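Local coordinates for protein acetate kinase (Entamoeba histolytica, PDB 4H0O) that probably catalyses the interconversion of acetate and acetyl phosphate by phosphoryl transfer, as a pyrophosphate-dependent acetate kinase of the ASKHA superfamily, at residues 182-187 / 229-234; 158-163 / 223-228. All coordinates share one frame; numbering follows the deposited sequence.

Contact 1. Residues 182-187 / 229-234; sequences GFHGLS and TSMGNS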
ATOM      1  N   GLY B 182      -8.021   4.502  10.889  1.00 32.42           N
ATOM      2  CA  GLY B 182      -6.705   4.856  11.393  1.00 40.09           C
ATOM      3  C   GLY B 182      -6.659   4.685  12.898  1.00 32.22           C
ATOM      4  O   GLY B 182      -7.665   4.889  13.579  1.00 32.01           O
ATOM      5  N   PHE B 183      -5.500   4.303  13.427  1.00 28.49           N
ATOM      6  CA  PHE B 183      -5.394   4.012  14.855  1.00 34.35           C
ATOM      7  C   PHE B 183      -4.131   4.639  15.440  1.00 35.37           C
ATOM      8  O   PHE B 183      -3.473   5.433  14.764  1.00 29.31           O
ATOM      9  CB  PHE B 183      -5.446   2.496  15.091  1.00 27.11           C
ATOM     10  CG  PHE B 183      -6.699   1.843  14.560  1.00 28.15           C
ATOM     11  CD1 PHE B 183      -6.800   1.483  13.219  1.00 35.90           C
ATOM     12  CD2 PHE B 183      -7.778   1.598  15.395  1.00 32.98           C
ATOM     13  CE1 PHE B 183      -7.954   0.894  12.722  1.00 34.28           C
ATOM     14  CE2 PHE B 183      -8.936   1.004  14.905  1.00 29.23           C
ATOM     15  CZ  PHE B 183      -9.023   0.654  13.567  1.00 33.75           C
ATOM     16  N   HIS B 184      -3.801   4.295  16.686  1.00 28.73           N
ATOM     17  CA  HIS B 184      -2.691   4.926  17.406  1.00 29.16           C
ATOM     18  C   HIS B 184      -2.875   6.443  17.494  1.00 32.48           C
ATOM     19  O   HIS B 184      -1.900   7.183  17.647  1.00 34.80           O
ATOM     20  CB  HIS B 184      -1.342   4.598  16.750  1.00 34.47           C
ATOM     21  CG  HIS B 184      -1.081   3.135  16.587  1.00 41.75           C
ATOM     22  ND1 HIS B 184      -0.443   2.607  15.484  1.00 37.91           N
ATOM     23  CD2 HIS B 184      -1.369   2.081  17.392  1.00 31.72           C
ATOM     24  CE1 HIS B 184      -0.351   1.297  15.613  1.00 38.76           C
ATOM     25  NE2 HIS B 184      -0.906   0.952  16.762  1.00 39.14           N
ATOM     26  N   GLY B 185      -4.125   6.894  17.404  1.00 30.16           N
ATOM     27  CA  GLY B 185      -4.433   8.314  17.363  1.00 33.73           C
ATOM     28  C   GLY B 185      -3.987   9.068  18.602  1.00 36.95           C
ATOM     29  O   GLY B 185      -3.494  10.194  18.509  1.00 39.36           O
ATOM     30  N   LEU B 186      -4.154   8.439  19.761  1.00 32.32           N
ATOM     31  CA  LEU B 186      -3.784   9.046  21.035  1.00 34.90           C
ATOM     32  C   LEU B 186      -2.272   9.229  21.154  1.00 32.64           C
ATOM     33  O   LEU B 186      -1.795  10.246  21.662  1.00 30.37           O
ATOM     34  CB  LEU B 186      -4.318   8.195  22.190  1.00 24.19           C
ATOM     35  CG  LEU B 186      -5.841   8.112  22.302  1.00 34.80           C
ATOM     36  CD1 LEU B 186      -6.263   7.066  23.328  1.00 30.19           C
ATOM     37  CD2 LEU B 186      -6.411   9.471  22.664  1.00 30.28           C
ATOM     38  N   SER B 187      -1.524   8.237  20.681  1.00 30.40           N
ATOM     39  CA  SER B 187      -0.068   8.313  20.639  1.00 33.16           C
ATOM     40  C   SER B 187       0.395   9.485  19.762  1.00 33.64           C
ATOM     41  O   SER B 187       1.272  10.262  20.152  1.00 29.25           O
ATOM     42  CB  SER B 187       0.496   6.988  20.115  1.00 34.37           C
ATOM     43  OG  SER B 187       1.894   7.050  19.916  1.00 32.33           O
ATOM     44  N   THR B 229      -3.039   8.363   7.019  1.00 36.09           N
ATOM     45  CA  THR B 229      -2.418   7.396   7.914  1.00 35.67           C
ATOM     46  C   THR B 229      -2.329   6.002   7.300  1.00 37.23           C
ATOM     47  O   THR B 229      -2.971   5.709   6.290  1.00 39.35           O
ATOM     48  CB  THR B 229      -3.153   7.326   9.261  1.00 33.90           C
ATOM     49  OG1 THR B 229      -2.349   6.618  10.214  1.00 36.29           O
ATOM     50  CG2 THR B 229      -4.493   6.621   9.099  1.00 34.46           C
ATOM     51  N   SER B 230      -1.550   5.142   7.944  1.00 38.50           N
ATOM     52  CA  SER B 230      -1.136   3.872   7.362  1.00 27.33           C
ATOM     53  C   SER B 230      -2.177   2.756   7.481  1.00 31.92           C
ATOM     54  O   SER B 230      -2.371   1.979   6.545  1.00 27.36           O
ATOM     55  CB  SER B 230       0.169   3.429   8.021  1.00 30.67           C
ATOM     56  OG  SER B 230       0.894   2.563   7.178  1.00 43.48           O
ATOM     57  N   MET B 231      -2.825   2.654   8.639  1.00 37.77           N
ATOM     58  CA  MET B 231      -3.872   1.656   8.823  1.00 42.15           C
ATOM     59  C   MET B 231      -5.121   2.089   8.056  1.00 39.41           C
ATOM     60  O   MET B 231      -5.225   3.243   7.630  1.00 34.09           O
ATOM     61  CB  MET B 231      -4.178   1.449  10.312  1.00 38.86           C
ATOM     62  CG  MET B 231      -3.091   0.693  11.081  1.00 30.27           C
ATOM     63  SD  MET B 231      -3.444   0.496  12.851  1.00 49.70           S
ATOM     64  CE  MET B 231      -2.137  -0.636  13.337  1.00 31.40           C
ATOM     65  N   GLY B 232      -6.058   1.165   7.862  1.00 34.52           N
ATOM     66  CA  GLY B 232      -7.263   1.473   7.113  1.00 36.93           C
ATOM     67  C   GLY B 232      -8.515   1.201   7.918  1.00 33.74           C
ATOM     68  O   GLY B 232      -8.620   1.624   9.071  1.00 32.75           O
ATOM     69  N   ASN B 233      -9.465   0.495   7.311  1.00 33.69           N
ATOM     70  CA  ASN B 233     -10.675   0.088   8.013  1.00 33.87           C
ATOM     71  C   ASN B 233     -10.346  -0.870   9.153  1.00 28.78           C
ATOM     72  O   ASN B 233     -11.009  -0.868  10.190  1.00 35.73           O
ATOM     73  CB  ASN B 233     -11.661  -0.567   7.045  1.00 38.13           C
ATOM     74  CG  ASN B 233     -13.014  -0.827   7.679  1.00 36.74           C
ATOM     75  OD1 ASN B 233     -13.862   0.065   7.747  1.00 41.04           O
ATOM     76  ND2 ASN B 233     -13.226  -2.052   8.146  1.00 32.67           N
ATOM     77  N   SER B 234      -9.315  -1.686   8.950  1.00 30.73           N
ATOM     78  CA  SER B 234      -8.883  -2.652   9.952  1.00 27.85           C
ATOM     79  C   SER B 234      -7.519  -2.277  10.509  1.00 33.84           C
ATOM     80  O   SER B 234      -6.845  -1.386   9.987  1.00 36.66           O
ATOM     81  CB  SER B 234      -8.804  -4.057   9.357  1.00 35.06           C
ATOM     82  OG  SER B 234      -7.597  -4.240   8.638  1.00 33.80           O
TER
HETATM   83  O   HOH W   1      -3.133   4.156  11.889  1.00 31.38           O

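Contact 2. Residues 158-163 / 223-228; sequences HSTISQ and NGKSFD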
ATOM      1  N   HIS B 158      -7.934  11.000  13.943  1.00 37.25           N
ATOM      2  CA  HIS B 158      -7.969  10.863  12.493  1.00 38.84           C
ATOM      3  C   HIS B 158      -9.292  11.317  11.874  1.00 40.20           C
ATOM      4  O   HIS B 158      -9.562  11.036  10.704  1.00 33.39           O
ATOM      5  CB  HIS B 158      -7.673   9.414  12.098  1.00 26.53           C
ATOM      6  CG  HIS B 158      -6.355   8.912  12.596  1.00 33.85           C
ATOM      7  ND1 HIS B 158      -5.154   9.490  12.241  1.00 33.78           N
ATOM      8  CD2 HIS B 158      -6.044   7.875  13.415  1.00 38.10           C
ATOM      9  CE1 HIS B 158      -4.163   8.837  12.822  1.00 30.11           C
ATOM     10  NE2 HIS B 158      -4.676   7.853  13.537  1.00 36.18           N
ATOM     11  N   SER B 159     -10.109  12.024  12.652  1.00 34.41           N
ATOM     12  CA  SER B 159     -11.383  12.533  12.148  1.00 40.37           C
ATOM     13  C   SER B 159     -11.181  13.653  11.123  1.00 33.27           C
ATOM     14  O   SER B 159     -12.083  13.968  10.349  1.00 36.77           O
ATOM     15  CB  SER B 159     -12.265  13.028  13.299  1.00 29.54           C
ATOM     16  OG  SER B 159     -11.881  14.328  13.714  1.00 46.07           O
ATOM     17  N   THR B 160      -9.989  14.246  11.116  1.00 34.89           N
ATOM     18  CA  THR B 160      -9.680  15.342  10.199  1.00 32.22           C
ATOM     19  C   THR B 160      -9.265  14.857   8.812  1.00 37.97           C
ATOM     20  O   THR B 160      -9.092  15.662   7.896  1.00 44.22           O
ATOM     21  CB  THR B 160      -8.580  16.264  10.756  1.00 38.15           C
ATOM     22  OG1 THR B 160      -7.430  15.485  11.111  1.00 32.37           O
ATOM     23  CG2 THR B 160      -9.086  17.013  11.978  1.00 28.10           C
ATOM     24  N   ILE B 161      -9.093  13.546   8.664  1.00 38.62           N
ATOM     25  CA  ILE B 161      -8.759  12.971   7.362  1.00 41.28           C
ATOM     26  C   ILE B 161      -9.944  13.145   6.405  1.00 37.03           C
ATOM     27  O   ILE B 161     -11.073  12.779   6.733  1.00 37.94           O
ATOM     28  CB  ILE B 161      -8.386  11.473   7.475  1.00 34.93           C
ATOM     29  CG1 ILE B 161      -7.165  11.285   8.380  1.00 40.63           C
ATOM     30  CG2 ILE B 161      -8.084  10.894   6.115  1.00 34.24           C
ATOM     31  CD1 ILE B 161      -6.666   9.840   8.454  1.00 35.37           C
ATOM     32  N   SER B 162      -9.684  13.710   5.227  1.00 37.25           N
ATOM     33  CA  SER B 162     -10.746  14.005   4.265  1.00 38.48           C
ATOM     34  C   SER B 162     -11.285  12.752   3.582  1.00 39.68           C
ATOM     35  O   SER B 162     -10.634  11.706   3.588  1.00 40.72           O
ATOM     36  CB  SER B 162     -10.255  15.001   3.216  1.00 35.24           C
ATOM     37  OG  SER B 162      -9.924  16.240   3.815  1.00 52.14           O
ATOM     38  N   GLN B 163     -12.470  12.874   2.982  1.00 39.37           N
ATOM     39  CA  GLN B 163     -13.159  11.743   2.360  1.00 41.60           C
ATOM     40  C   GLN B 163     -12.304  11.006   1.330  1.00 39.80           C
ATOM     41  O   GLN B 163     -12.262   9.776   1.318  1.00 40.87           O
ATOM     42  CB  GLN B 163     -14.473  12.198   1.714  1.00 39.34           C
ATOM     43  CG  GLN B 163     -15.258  11.065   1.049  1.00 42.94           C
ATOM     44  CD  GLN B 163     -16.506  11.549   0.330  1.00 53.80           C
ATOM     45  OE1 GLN B 163     -16.658  12.740   0.058  1.00 54.00           O
ATOM     46  NE2 GLN B 163     -17.406  10.622   0.019  1.00 38.56           N
ATOM     47  N   ASN B 223       0.349  20.696  10.026  1.00 42.99           N
ATOM     48  CA  ASN B 223      -0.007  21.722  11.002  1.00 42.24           C
ATOM     49  C   ASN B 223      -0.748  21.181  12.228  1.00 41.49           C
ATOM     50  O   ASN B 223      -1.709  21.790  12.701  1.00 34.99           O
ATOM     51  CB  ASN B 223      -0.795  22.855  10.330  1.00 36.93           C
ATOM     52  CG  ASN B 223      -0.035  23.483   9.171  1.00 52.06           C
ATOM     53  OD1 ASN B 223       1.185  23.320   9.050  1.00 42.82           O
ATOM     54  ND2 ASN B 223      -0.749  24.213   8.319  1.00 41.55           N
ATOM     55  N   GLY B 224      -0.295  20.036  12.732  1.00 35.45           N
ATOM     56  CA  GLY B 224      -0.846  19.462  13.948  1.00 27.91           C
ATOM     57  C   GLY B 224      -2.008  18.508  13.746  1.00 32.80           C
ATOM     58  O   GLY B 224      -2.513  17.929  14.714  1.00 33.79           O
ATOM     59  N   LYS B 225      -2.434  18.335  12.497  1.00 34.72           N
ATOM     60  CA  LYS B 225      -3.599  17.501  12.204  1.00 42.14           C
ATOM     61  C   LYS B 225      -3.287  16.338  11.268  1.00 36.92           C
ATOM     62  O   LYS B 225      -2.513  16.478  10.317  1.00 36.87           O
ATOM     63  CB  LYS B 225      -4.745  18.357  11.650  1.00 39.00           C
ATOM     64  CG  LYS B 225      -5.443  19.186  12.723  1.00 41.29           C
ATOM     65  CD  LYS B 225      -5.761  20.596  12.251  1.00 54.76           C
ATOM     66  CE  LYS B 225      -7.018  20.643  11.401  1.00 62.35           C
ATOM     67  NZ  LYS B 225      -7.359  22.045  11.018  1.00 69.61           N
ATOM     68  N   SER B 226      -3.884  15.186  11.556  1.00 33.30           N
ATOM     69  CA  SER B 226      -3.729  14.008  10.712  1.00 35.92           C
ATOM     70  C   SER B 226      -4.270  14.298   9.315  1.00 32.26           C
ATOM     71  O   SER B 226      -5.425  14.703   9.165  1.00 30.83           O
ATOM     72  CB  SER B 226      -4.475  12.822  11.327  1.00 31.23           C
ATOM     73  OG  SER B 226      -4.393  11.677  10.498  1.00 33.89           O
ATOM     74  N   PHE B 227      -3.431  14.114   8.298  1.00 34.20           N
ATOM     75  CA  PHE B 227      -3.853  14.272   6.912  1.00 25.75           C
ATOM     76  C   PHE B 227      -4.140  12.896   6.318  1.00 31.73           C
ATOM     77  O   PHE B 227      -5.179  12.676   5.697  1.00 30.75           O
ATOM     78  CB  PHE B 227      -2.781  15.001   6.095  1.00 35.61           C
ATOM     79  CG  PHE B 227      -3.216  15.349   4.695  1.00 31.83           C
ATOM     80  CD1 PHE B 227      -3.843  16.559   4.431  1.00 36.85           C
ATOM     81  CD2 PHE B 227      -2.998  14.469   3.643  1.00 38.56           C
ATOM     82  CE1 PHE B 227      -4.246  16.883   3.145  1.00 32.79           C
ATOM     83  CE2 PHE B 227      -3.400  14.787   2.352  1.00 35.25           C
ATOM     84  CZ  PHE B 227      -4.024  15.995   2.104  1.00 39.30           C
ATOM     85  N   ASP B 228      -3.210  11.967   6.504  1.00 29.85           N
ATOM     86  CA  ASP B 228      -3.459  10.580   6.132  1.00 32.71           C
ATOM     87  C   ASP B 228      -2.692   9.646   7.054  1.00 34.08           C
ATOM     88  O   ASP B 228      -1.803  10.084   7.791  1.00 35.56           O
ATOM     89  CB  ASP B 228      -3.090  10.316   4.671  1.00 28.02           C
ATOM     90  CG  ASP B 228      -3.746   9.055   4.126  1.00 44.35           C
ATOM     91  OD1 ASP B 228      -4.730   8.584   4.736  1.00 42.20           O
ATOM     92  OD2 ASP B 228      -3.284   8.533   3.092  1.00 45.64           O
TER
HETATM   93  O   HOH W   2      -5.901  15.475  13.387  1.00 34.08           O

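Contact 1. Residues 182-187 / 229-234
One thioether is shared by two aromatic side chains: M231 SD lies 4.6 Å from the ring centroid of F183 and equally far from that of H184. Both approaches are oblique, yet they differ, the sulfur standing 64° off the normal of the F183 ring and 28° off that of the H184 ring. The M231 side chain, extended beyond CG, crosses each aromatic side chain at about a right angle. Its sulfur touches F183 CD1 at 3.5 Å, its CB lies in the plane of the F183 ring at the edge, and its terminal CE meets H184 CE1 at 3.5 Å. At CE1 the F183 ring borders the carbonyl oxygens of G232 and S234.

The main chains are joined more loosely. G182 N gives a weak bond to G232 O at 3.5 Å. With its CA 3.6 Å from T229 CG2, G182 has no room for a side chain, which would strike that methyl and, at phi 95°, the preceding carbonyl oxygen; hence glycine. Water 1 bridges the segments, accepting from F183 N at 2.8 Å and donating to T229 OG1 at 3.1 Å, while that hydroxyl also bonds C218 O.

H184 occupies the N-cap position of helix 185-195. Its ND1 bonds S217 OG, its ring stacks on H210, and its N bonds D154 OD2. H184 and R244, which M231 also touches, are predicted transition-state stabilisers, and D154 is the predicted proton donor/acceptor; this Met-aromatic contact is therefore consistent with a wall of the acetokinase active site.

Contact 2. Residues 158-163 / 223-228
A classic beta bulge, in which F227 and D228 both face G220, shapes strand 225-229, the outermost strand on its side of the six-stranded sheet in this chain. The loop 158-163 runs past this strand and is tied to it through side chains, with no main-chain hydrogen bond crossing between the two segments.

The tight part centres on S226. Its OG, anti to the backbone N (chi1 177°), sits at the edge of the H158 imidazole, in the ring plane, and forms a nearly straight hydrogen bond with ND1 (2.9 Å, 166°) in which either atom could be the donor. I161 closes in beside this pair: its CG1 lies 3.5 Å from S226 OG, its CG2 comes to 3.4 Å from F227 O, and CD1 extends to 4.0 Å from D228 CA. H158, I161 and S226 are all buried, and C219 of the neighbouring strand 216-222 backs both H158 and S226.

Towards solvent the fit loosens. T160 and K225 are exposed, and they meet merely through T160 OG1 and K225 CB, 4.0 Å apart. Polar links do the work here. T160 OG1 donates to S226 O at 2.9 Å, arriving in the carbonyl plane on a lone pair with a C=O...O angle of 131°. The same hydroxyl accepts a hydrogen bond from water 2 at 2.7 Å, and that water in turn accepts one from S226 N.

In the fold
Contacts 1 and 2 have centres 11 Å apart, and their segments alternate along the chain: 158-163, 182-187, 223-228, 229-234. Residues 223-228 run directly into 229-234, so strand 225-229 gives K225 to D228 to contact 2 and its last residue, T229, with the following loop, to contact 1. Their direct junction is a probable hydrogen bond from H158 NE2 to F183 O (3.0 Å), with H158 CD2 packed 3.3 Å from G182 C. Contact 1 lies deeper, its centre about 9 Å from that of the chain, against about 18 Å for contact 2. H158 joins the border of the six-stranded sheet to the segment carrying H184, a predicted transition-state stabiliser. Both also touch the second subunit.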